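Local coordinates for protein CsuC (Acinetobacter baumannii, PDB 6FJY) that probably acts as the periplasmic chaperone of archaic chaperone-usher Csu pili, holding pilus subunits such as the tip adhesin CsuE by donor-strand complementation before assembly, at residues Thr29-Asn41 with Lys84-Pro96. Sequence-based numbering, arbitrary orientation.
Sequences TDAMVQIRVFKWN and KEQSYRLIVDELP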
ATOM      1  N   THR A  29     -14.660   2.329  18.275  1.00 83.37           N
ATOM      2  CA  THR A  29     -15.652   1.272  18.150  1.00 80.37           C
ATOM      3  C   THR A  29     -15.060   0.089  17.395  1.00 73.68           C
ATOM      4  O   THR A  29     -14.212   0.256  16.517  1.00 55.93           O
ATOM      5  CB  THR A  29     -16.918   1.766  17.429  1.00 79.04           C
ATOM      6  OG1 THR A  29     -16.580   2.209  16.105  1.00 72.85           O
ATOM      7  CG2 THR A  29     -17.611   2.905  18.218  1.00 59.49           C
ATOM      8  N   ASP A  30     -15.506  -1.113  17.762  1.00 68.28           N
ATOM      9  CA  ASP A  30     -15.081  -2.322  17.079  1.00 62.40           C
ATOM     10  C   ASP A  30     -15.713  -2.409  15.690  1.00 71.88           C
ATOM     11  O   ASP A  30     -16.739  -1.783  15.402  1.00 61.13           O
ATOM     12  CB  ASP A  30     -15.448  -3.564  17.891  1.00 56.64           C
ATOM     13  CG  ASP A  30     -14.859  -3.539  19.287  1.00 58.00           C
ATOM     14  OD1 ASP A  30     -14.051  -2.635  19.561  1.00 48.73           O
ATOM     15  OD2 ASP A  30     -15.197  -4.425  20.097  1.00 60.89           O
ATOM     16  N   ALA A  31     -15.084  -3.216  14.828  1.00 76.33           N
ATOM     17  CA  ALA A  31     -15.549  -3.451  13.468  1.00 65.10           C
ATOM     18  C   ALA A  31     -15.324  -4.910  13.095  1.00 60.67           C
ATOM     19  O   ALA A  31     -14.416  -5.565  13.608  1.00 51.79           O
ATOM     20  CB  ALA A  31     -14.826  -2.549  12.466  1.00 60.07           C
ATOM     21  N   MET A  32     -16.191  -5.423  12.230  1.00 58.09           N
ATOM     22  CA  MET A  32     -16.059  -6.756  11.664  1.00 59.46           C
ATOM     23  C   MET A  32     -15.639  -6.623  10.211  1.00 61.62           C
ATOM     24  O   MET A  32     -16.158  -5.772   9.478  1.00 48.45           O
ATOM     25  CB  MET A  32     -17.372  -7.543  11.758  1.00 72.25           C
ATOM     26  CG  MET A  32     -17.278  -9.012  11.311  1.00 75.21           C
ATOM     27  SD  MET A  32     -16.554 -10.091  12.552  1.00 37.09           S
ATOM     28  CE  MET A  32     -17.451  -9.498  13.968  1.00 60.79           C
ATOM     29  N   VAL A  33     -14.710  -7.479   9.796  1.00 63.66           N
ATOM     30  CA  VAL A  33     -14.144  -7.443   8.454  1.00 60.82           C
ATOM     31  C   VAL A  33     -14.212  -8.829   7.834  1.00 48.32           C
ATOM     32  O   VAL A  33     -13.757  -9.808   8.433  1.00 47.15           O
ATOM     33  CB  VAL A  33     -12.687  -6.947   8.486  1.00 62.76           C
ATOM     34  CG1 VAL A  33     -12.128  -6.878   7.101  1.00 74.42           C
ATOM     35  CG2 VAL A  33     -12.624  -5.590   9.166  1.00 74.67           C
ATOM     36  N   GLN A  34     -14.736  -8.896   6.619  1.00 63.20           N
ATOM     37  CA  GLN A  34     -14.696 -10.080   5.777  1.00 56.34           C
ATOM     38  C   GLN A  34     -13.726  -9.817   4.639  1.00 53.42           C
ATOM     39  O   GLN A  34     -13.661  -8.698   4.121  1.00 31.57           O
ATOM     40  CB  GLN A  34     -16.073 -10.421   5.205  1.00 59.49           C
ATOM     41  CG  GLN A  34     -16.082 -11.700   4.374  1.00 78.53           C
ATOM     42  CD  GLN A  34     -17.312 -11.831   3.489  1.00 93.08           C
ATOM     43  OE1 GLN A  34     -18.101 -10.897   3.358  1.00 96.72           O
ATOM     44  NE2 GLN A  34     -17.468 -12.991   2.862  1.00103.72           N
ATOM     45  N   ILE A  35     -12.940 -10.832   4.294  1.00 50.48           N
ATOM     46  CA  ILE A  35     -11.905 -10.738   3.273  1.00 49.68           C
ATOM     47  C   ILE A  35     -12.133 -11.841   2.253  1.00 49.33           C
ATOM     48  O   ILE A  35     -12.263 -13.010   2.622  1.00 41.08           O
ATOM     49  CB  ILE A  35     -10.499 -10.857   3.886  1.00 58.47           C
ATOM     50  CG1 ILE A  35     -10.297  -9.788   4.964  1.00 66.11           C
ATOM     51  CG2 ILE A  35      -9.452 -10.672   2.829  1.00 44.98           C
ATOM     52  CD1 ILE A  35     -10.613 -10.272   6.374  1.00 63.24           C
ATOM     53  N   ARG A  36     -12.211 -11.472   0.979  1.00 69.93           N
ATOM     54  CA  ARG A  36     -12.276 -12.432  -0.119  1.00 54.25           C
ATOM     55  C   ARG A  36     -11.313 -12.006  -1.222  1.00 48.53           C
ATOM     56  O   ARG A  36     -10.984 -10.828  -1.357  1.00 30.27           O
ATOM     57  CB  ARG A  36     -13.694 -12.553  -0.684  1.00 54.53           C
ATOM     58  CG  ARG A  36     -14.676 -13.279   0.239  1.00 70.10           C
ATOM     59  CD  ARG A  36     -16.095 -13.174  -0.277  1.00 76.10           C
ATOM     60  NE  ARG A  36     -16.590 -11.802  -0.227  1.00 96.57           N
ATOM     61  CZ  ARG A  36     -17.756 -11.410  -0.732  1.00116.12           C
ATOM     62  NH1 ARG A  36     -18.547 -12.286  -1.340  1.00129.47           N
ATOM     63  NH2 ARG A  36     -18.129 -10.141  -0.640  1.00118.70           N
ATOM     64  N   VAL A  37     -10.833 -12.971  -2.005  1.00 57.54           N
ATOM     65  CA  VAL A  37      -9.949 -12.661  -3.124  1.00 56.80           C
ATOM     66  C   VAL A  37     -10.527 -13.306  -4.378  1.00 40.53           C
ATOM     67  O   VAL A  37     -10.735 -14.522  -4.421  1.00 32.30           O
ATOM     68  CB  VAL A  37      -8.498 -13.116  -2.887  1.00 56.70           C
ATOM     69  CG1 VAL A  37      -7.615 -12.748  -4.089  1.00 55.74           C
ATOM     70  CG2 VAL A  37      -7.954 -12.483  -1.631  1.00 58.25           C
ATOM     71  N   PHE A  38     -10.754 -12.497  -5.397  1.00 50.48           N
ATOM     72  CA  PHE A  38     -11.341 -12.932  -6.649  1.00 57.52           C
ATOM     73  C   PHE A  38     -10.311 -12.834  -7.761  1.00 50.09           C
ATOM     74  O   PHE A  38      -9.443 -11.962  -7.750  1.00 41.09           O
ATOM     75  CB  PHE A  38     -12.565 -12.080  -7.006  1.00 47.75           C
ATOM     76  CG  PHE A  38     -13.720 -12.250  -6.058  1.00 69.84           C
ATOM     77  CD1 PHE A  38     -14.674 -13.233  -6.278  1.00 70.86           C
ATOM     78  CD2 PHE A  38     -13.842 -11.447  -4.934  1.00 69.53           C
ATOM     79  CE1 PHE A  38     -15.734 -13.392  -5.409  1.00 76.06           C
ATOM     80  CE2 PHE A  38     -14.904 -11.602  -4.064  1.00 72.47           C
ATOM     81  CZ  PHE A  38     -15.845 -12.576  -4.297  1.00 81.70           C
ATOM     82  N   LYS A  39     -10.411 -13.756  -8.712  1.00 61.17           N
ATOM     83  CA  LYS A  39      -9.605 -13.673  -9.913  1.00 53.88           C
ATOM     84  C   LYS A  39     -10.233 -12.648 -10.843  1.00 53.41           C
ATOM     85  O   LYS A  39     -11.459 -12.535 -10.933  1.00 43.03           O
ATOM     86  CB  LYS A  39      -9.498 -15.029 -10.593  1.00 55.30           C
ATOM     87  CG  LYS A  39      -8.291 -15.169 -11.505  1.00 67.17           C
ATOM     88  CD  LYS A  39      -7.985 -16.638 -11.780  1.00 66.96           C
ATOM     89  CE  LYS A  39      -6.691 -16.812 -12.572  1.00 79.65           C
ATOM     90  NZ  LYS A  39      -6.368 -18.260 -12.797  1.00 84.65           N
ATOM     91  N   TRP A  40      -9.377 -11.864 -11.490  1.00 59.53           N
ATOM     92  CA  TRP A  40      -9.770 -10.696 -12.263  1.00 55.77           C
ATOM     93  C   TRP A  40      -9.302 -10.882 -13.698  1.00 58.91           C
ATOM     94  O   TRP A  40      -8.103 -11.044 -13.945  1.00 57.75           O
ATOM     95  CB  TRP A  40      -9.162  -9.447 -11.631  1.00 50.81           C
ATOM     96  CG  TRP A  40      -9.408  -8.153 -12.322  1.00 50.97           C
ATOM     97  CD1 TRP A  40     -10.348  -7.877 -13.257  1.00 53.41           C
ATOM     98  CD2 TRP A  40      -8.668  -6.938 -12.117  1.00 45.07           C
ATOM     99  NE1 TRP A  40     -10.244  -6.559 -13.655  1.00 51.14           N
ATOM    100  CE2 TRP A  40      -9.222  -5.964 -12.965  1.00 45.49           C
ATOM    101  CE3 TRP A  40      -7.597  -6.588 -11.291  1.00 45.47           C
ATOM    102  CZ2 TRP A  40      -8.740  -4.661 -13.025  1.00 46.09           C
ATOM    103  CZ3 TRP A  40      -7.108  -5.295 -11.354  1.00 47.51           C
ATOM    104  CH2 TRP A  40      -7.687  -4.342 -12.220  1.00 48.94           C
ATOM    105  N   ASN A  41     -10.240 -10.847 -14.640  1.00 63.36           N
ATOM    106  CA  ASN A  41      -9.914 -10.972 -16.052  1.00 55.94           C
ATOM    107  C   ASN A  41     -10.735  -9.956 -16.816  1.00 53.20           C
ATOM    108  O   ASN A  41     -11.683  -9.374 -16.283  1.00 41.89           O
ATOM    109  CB  ASN A  41     -10.173 -12.386 -16.596  1.00 58.60           C
ATOM    110  CG  ASN A  41     -11.646 -12.786 -16.547  1.00 71.45           C
ATOM    111  OD1 ASN A  41     -12.427 -12.436 -17.433  1.00 54.63           O
ATOM    112  ND2 ASN A  41     -12.021 -13.541 -15.519  1.00 78.92           N
ATOM    113  N   LYS A  84       4.283 -14.731 -16.175  1.00 52.89           N
ATOM    114  CA  LYS A  84       2.898 -14.285 -16.220  1.00 67.97           C
ATOM    115  C   LYS A  84       2.535 -13.455 -14.993  1.00 59.08           C
ATOM    116  O   LYS A  84       2.891 -13.793 -13.856  1.00 45.30           O
ATOM    117  CB  LYS A  84       1.934 -15.475 -16.347  1.00 84.23           C
ATOM    118  CG  LYS A  84       1.459 -15.732 -17.786  1.00101.80           C
ATOM    119  CD  LYS A  84       2.626 -15.997 -18.736  1.00101.64           C
ATOM    120  CE  LYS A  84       2.238 -15.887 -20.209  1.00105.34           C
ATOM    121  NZ  LYS A  84       3.400 -16.148 -21.139  1.00 95.26           N
ATOM    122  N   GLU A  85       1.807 -12.372 -15.250  1.00 61.66           N
ATOM    123  CA  GLU A  85       1.225 -11.527 -14.218  1.00 62.83           C
ATOM    124  C   GLU A  85      -0.249 -11.894 -14.050  1.00 57.24           C
ATOM    125  O   GLU A  85      -1.070 -11.606 -14.929  1.00 44.70           O
ATOM    126  CB  GLU A  85       1.376 -10.056 -14.596  1.00 60.70           C
ATOM    127  CG  GLU A  85       0.743  -9.099 -13.596  1.00 58.18           C
ATOM    128  CD  GLU A  85       0.809  -7.678 -14.048  1.00 50.04           C
ATOM    129  OE1 GLU A  85       0.069  -7.330 -15.000  1.00 46.37           O
ATOM    130  OE2 GLU A  85       1.611  -6.903 -13.469  1.00 52.42           O
ATOM    131  N   GLN A  86      -0.581 -12.512 -12.917  1.00 53.55           N
ATOM    132  CA  GLN A  86      -1.960 -12.868 -12.589  1.00 49.89           C
ATOM    133  C   GLN A  86      -2.622 -11.740 -11.803  1.00 47.96           C
ATOM    134  O   GLN A  86      -2.034 -11.192 -10.860  1.00 36.27           O
ATOM    135  CB  GLN A  86      -2.032 -14.156 -11.768  1.00 54.66           C
ATOM    136  CG  GLN A  86      -1.395 -15.361 -12.403  1.00 78.56           C
ATOM    137  CD  GLN A  86      -2.167 -15.895 -13.598  1.00 79.14           C
ATOM    138  OE1 GLN A  86      -3.289 -15.472 -13.878  1.00 79.95           O
ATOM    139  NE2 GLN A  86      -1.560 -16.833 -14.309  1.00 81.70           N
ATOM    140  N   SER A  87      -3.842 -11.405 -12.199  1.00 56.53           N
ATOM    141  CA  SER A  87      -4.583 -10.287 -11.645  1.00 57.28           C
ATOM    142  C   SER A  87      -5.684 -10.804 -10.732  1.00 51.83           C
ATOM    143  O   SER A  87      -6.312 -11.825 -11.016  1.00 35.60           O
ATOM    144  CB  SER A  87      -5.181  -9.443 -12.766  1.00 65.28           C
ATOM    145  OG  SER A  87      -4.167  -9.072 -13.684  1.00 67.60           O
ATOM    146  N   TYR A  88      -5.904 -10.102  -9.627  1.00 55.42           N
ATOM    147  CA  TYR A  88      -6.917 -10.472  -8.656  1.00 47.15           C
ATOM    148  C   TYR A  88      -7.508  -9.193  -8.077  1.00 54.94           C
ATOM    149  O   TYR A  88      -6.917  -8.115  -8.181  1.00 37.96           O
ATOM    150  CB  TYR A  88      -6.330 -11.314  -7.520  1.00 43.72           C
ATOM    151  CG  TYR A  88      -5.603 -12.552  -7.942  1.00 48.65           C
ATOM    152  CD1 TYR A  88      -4.254 -12.494  -8.293  1.00 43.83           C
ATOM    153  CD2 TYR A  88      -6.232 -13.788  -7.949  1.00 51.98           C
ATOM    154  CE1 TYR A  88      -3.564 -13.622  -8.663  1.00 60.03           C
ATOM    155  CE2 TYR A  88      -5.541 -14.930  -8.316  1.00 62.88           C
ATOM    156  CZ  TYR A  88      -4.207 -14.836  -8.679  1.00 61.48           C
ATOM    157  OH  TYR A  88      -3.521 -15.959  -9.052  1.00 52.58           O
ATOM    158  N   ARG A  89      -8.653  -9.320  -7.410  1.00 55.50           N
ATOM    159  CA  ARG A  89      -9.228  -8.212  -6.651  1.00 49.79           C
ATOM    160  C   ARG A  89      -9.344  -8.678  -5.215  1.00 46.42           C
ATOM    161  O   ARG A  89      -9.942  -9.727  -4.953  1.00 45.62           O
ATOM    162  CB  ARG A  89     -10.610  -7.795  -7.159  1.00 44.92           C
ATOM    163  CG  ARG A  89     -10.667  -7.290  -8.609  1.00 66.14           C
ATOM    164  CD  ARG A  89      -9.919  -6.001  -8.891  1.00 70.23           C
ATOM    165  NE  ARG A  89     -10.420  -4.858  -8.150  1.00 66.72           N
ATOM    166  CZ  ARG A  89     -10.102  -3.601  -8.427  1.00 65.41           C
ATOM    167  NH1 ARG A  89      -9.291  -3.318  -9.439  1.00 63.25           N
ATOM    168  NH2 ARG A  89     -10.587  -2.623  -7.683  1.00 77.58           N
ATOM    169  N   LEU A  90      -8.733  -7.926  -4.302  1.00 55.34           N
ATOM    170  CA  LEU A  90      -8.930  -8.116  -2.873  1.00 48.93           C
ATOM    171  C   LEU A  90     -10.168  -7.325  -2.461  1.00 51.55           C
ATOM    172  O   LEU A  90     -10.255  -6.122  -2.739  1.00 33.36           O
ATOM    173  CB  LEU A  90      -7.701  -7.642  -2.103  1.00 53.99           C
ATOM    174  CG  LEU A  90      -7.846  -7.503  -0.590  1.00 46.03           C
ATOM    175  CD1 LEU A  90      -8.210  -8.817   0.030  1.00 37.77           C
ATOM    176  CD2 LEU A  90      -6.585  -6.931   0.035  1.00 45.65           C
ATOM    177  N   ILE A  91     -11.134  -8.002  -1.832  1.00 56.32           N
ATOM    178  CA  ILE A  91     -12.384  -7.376  -1.406  1.00 56.88           C
ATOM    179  C   ILE A  91     -12.511  -7.530   0.105  1.00 46.00           C
ATOM    180  O   ILE A  91     -12.687  -8.647   0.615  1.00 33.49           O
ATOM    181  CB  ILE A  91     -13.612  -7.973  -2.102  1.00 65.24           C
ATOM    182  CG1 ILE A  91     -13.504  -7.886  -3.623  1.00 57.44           C
ATOM    183  CG2 ILE A  91     -14.855  -7.221  -1.641  1.00 66.88           C
ATOM    184  CD1 ILE A  91     -13.504  -6.488  -4.141  1.00 68.43           C
ATOM    185  N   VAL A  92     -12.462  -6.414   0.824  1.00 52.22           N
ATOM    186  CA  VAL A  92     -12.666  -6.438   2.267  1.00 60.11           C
ATOM    187  C   VAL A  92     -13.847  -5.543   2.635  1.00 54.96           C
ATOM    188  O   VAL A  92     -13.919  -4.372   2.230  1.00 37.18           O
ATOM    189  CB  VAL A  92     -11.387  -6.090   3.057  1.00 55.89           C
ATOM    190  CG1 VAL A  92     -10.189  -5.859   2.135  1.00 48.46           C
ATOM    191  CG2 VAL A  92     -11.622  -4.986   4.064  1.00 54.67           C
ATOM    192  N   ASP A  93     -14.800  -6.132   3.350  1.00 65.45           N
ATOM    193  CA  ASP A  93     -16.045  -5.494   3.753  1.00 69.53           C
ATOM    194  C   ASP A  93     -15.952  -5.112   5.230  1.00 78.14           C
ATOM    195  O   ASP A  93     -15.754  -5.984   6.085  1.00 79.47           O
ATOM    196  CB  ASP A  93     -17.204  -6.455   3.510  1.00 64.99           C
ATOM    197  CG  ASP A  93     -17.540  -6.597   2.042  1.00 65.70           C
ATOM    198  OD1 ASP A  93     -17.891  -5.576   1.426  1.00 63.97           O
ATOM    199  OD2 ASP A  93     -17.440  -7.723   1.499  1.00 62.82           O
ATOM    200  N   GLU A  94     -16.101  -3.817   5.527  1.00 87.13           N
ATOM    201  CA  GLU A  94     -15.886  -3.260   6.864  1.00 83.18           C
ATOM    202  C   GLU A  94     -17.221  -2.844   7.469  1.00 77.02           C
ATOM    203  O   GLU A  94     -17.893  -1.951   6.941  1.00 72.01           O
ATOM    204  CB  GLU A  94     -14.929  -2.063   6.808  1.00 82.46           C
ATOM    205  CG  GLU A  94     -14.504  -1.476   8.172  1.00 85.65           C
ATOM    206  CD  GLU A  94     -15.321  -0.246   8.579  1.00 96.71           C
ATOM    207  OE1 GLU A  94     -16.254   0.130   7.840  1.00100.37           O
ATOM    208  OE2 GLU A  94     -15.029   0.348   9.638  1.00 94.70           O
ATOM    209  N   LEU A  95     -17.581  -3.466   8.588  1.00 88.20           N
ATOM    210  CA  LEU A  95     -18.869  -3.233   9.246  1.00 96.47           C
ATOM    211  C   LEU A  95     -18.646  -2.710  10.660  1.00 97.49           C
ATOM    212  O   LEU A  95     -18.390  -3.503  11.584  1.00 82.15           O
ATOM    213  CB  LEU A  95     -19.712  -4.515   9.275  1.00 97.03           C
ATOM    214  CG  LEU A  95     -19.200  -5.807   8.600  1.00 97.92           C
ATOM    215  CD1 LEU A  95     -20.050  -6.992   9.022  1.00 98.63           C
ATOM    216  CD2 LEU A  95     -19.123  -5.734   7.053  1.00 69.85           C
ATOM    217  N   PRO A  96     -18.711  -1.381  10.883  1.00103.38           N
ATOM    218  CA  PRO A  96     -18.728  -0.779  12.222  1.00 88.64           C
ATOM    219  C   PRO A  96     -19.789  -1.390  13.132  1.00 69.23           C
ATOM    220  O   PRO A  96     -19.462  -2.254  13.951  1.00 54.21           O
ATOM    221  CB  PRO A  96     -19.047   0.689  11.938  1.00 88.51           C
ATOM    222  CG  PRO A  96     -18.474   0.936  10.604  1.00 81.76           C
ATOM    223  CD  PRO A  96     -18.641  -0.354   9.827  1.00 94.36           C
TER
HETATM  224  O   HOH W   1     -15.551  -9.945   1.323  1.00 58.61           O
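Trp40 and Arg89 meet on a diagonal of this antiparallel strand pair, with the arginine lying over one face of the indole. Arg89 CD sits 3.7 Å from the centroid of the six-membered ring of Trp40, 25° off the ring normal, a CH-pi contact. The guanidinium follows as a cation-pi partner, with Arg89 CZ 4.7 Å from that same centroid. Bends at chi2 and chi3 fold the arginine back over the ring, and the guanidinium turns an edge, not a face, to the indole. Asp47 takes the indole N-H, while Arg89 NH2 hydrogen-bonds Ser117 and makes a salt bridge to the backbone of the bound chain of another protein.

Farther along this face, Ile91 CG1 meets Phe38 CD2 at 3.8 Å, the two side chains crossing at about a right angle. Arg36 then reaches Asp93 across the strands: a weak hydrogen bond joins Arg36 NH2 to Asp93 OD2 at 3.3 Å within a salt bridge, the guanidinium and carboxylate planes 48° apart. A water bridges the same two side chains, accepting from Arg36 NE at 2.6 Å and donating to Asp93 OD2 and Ile91 O.

The other face is aliphatic at its middle. Val33 CG1, anti to the backbone N (chi1 -178°), crosses Val92 CG2 at 3.6 Å, whereas Ile35 CG2 lies alongside Leu90 CD1, also 3.6 Å away, both side chains pointing the same way.

Paired backbone bonds from Met32-Leu95 to Phe38-Arg89, plus Trp40 N to Ser87 O at 3.1 Å, fix the register. Strand 31-41 also pairs with 55-64, and 85-95 with 109-123, placing this ladder inside a sheet of the Ig-like beta sandwich characteristic of PapD-type N-terminal chaperone domains.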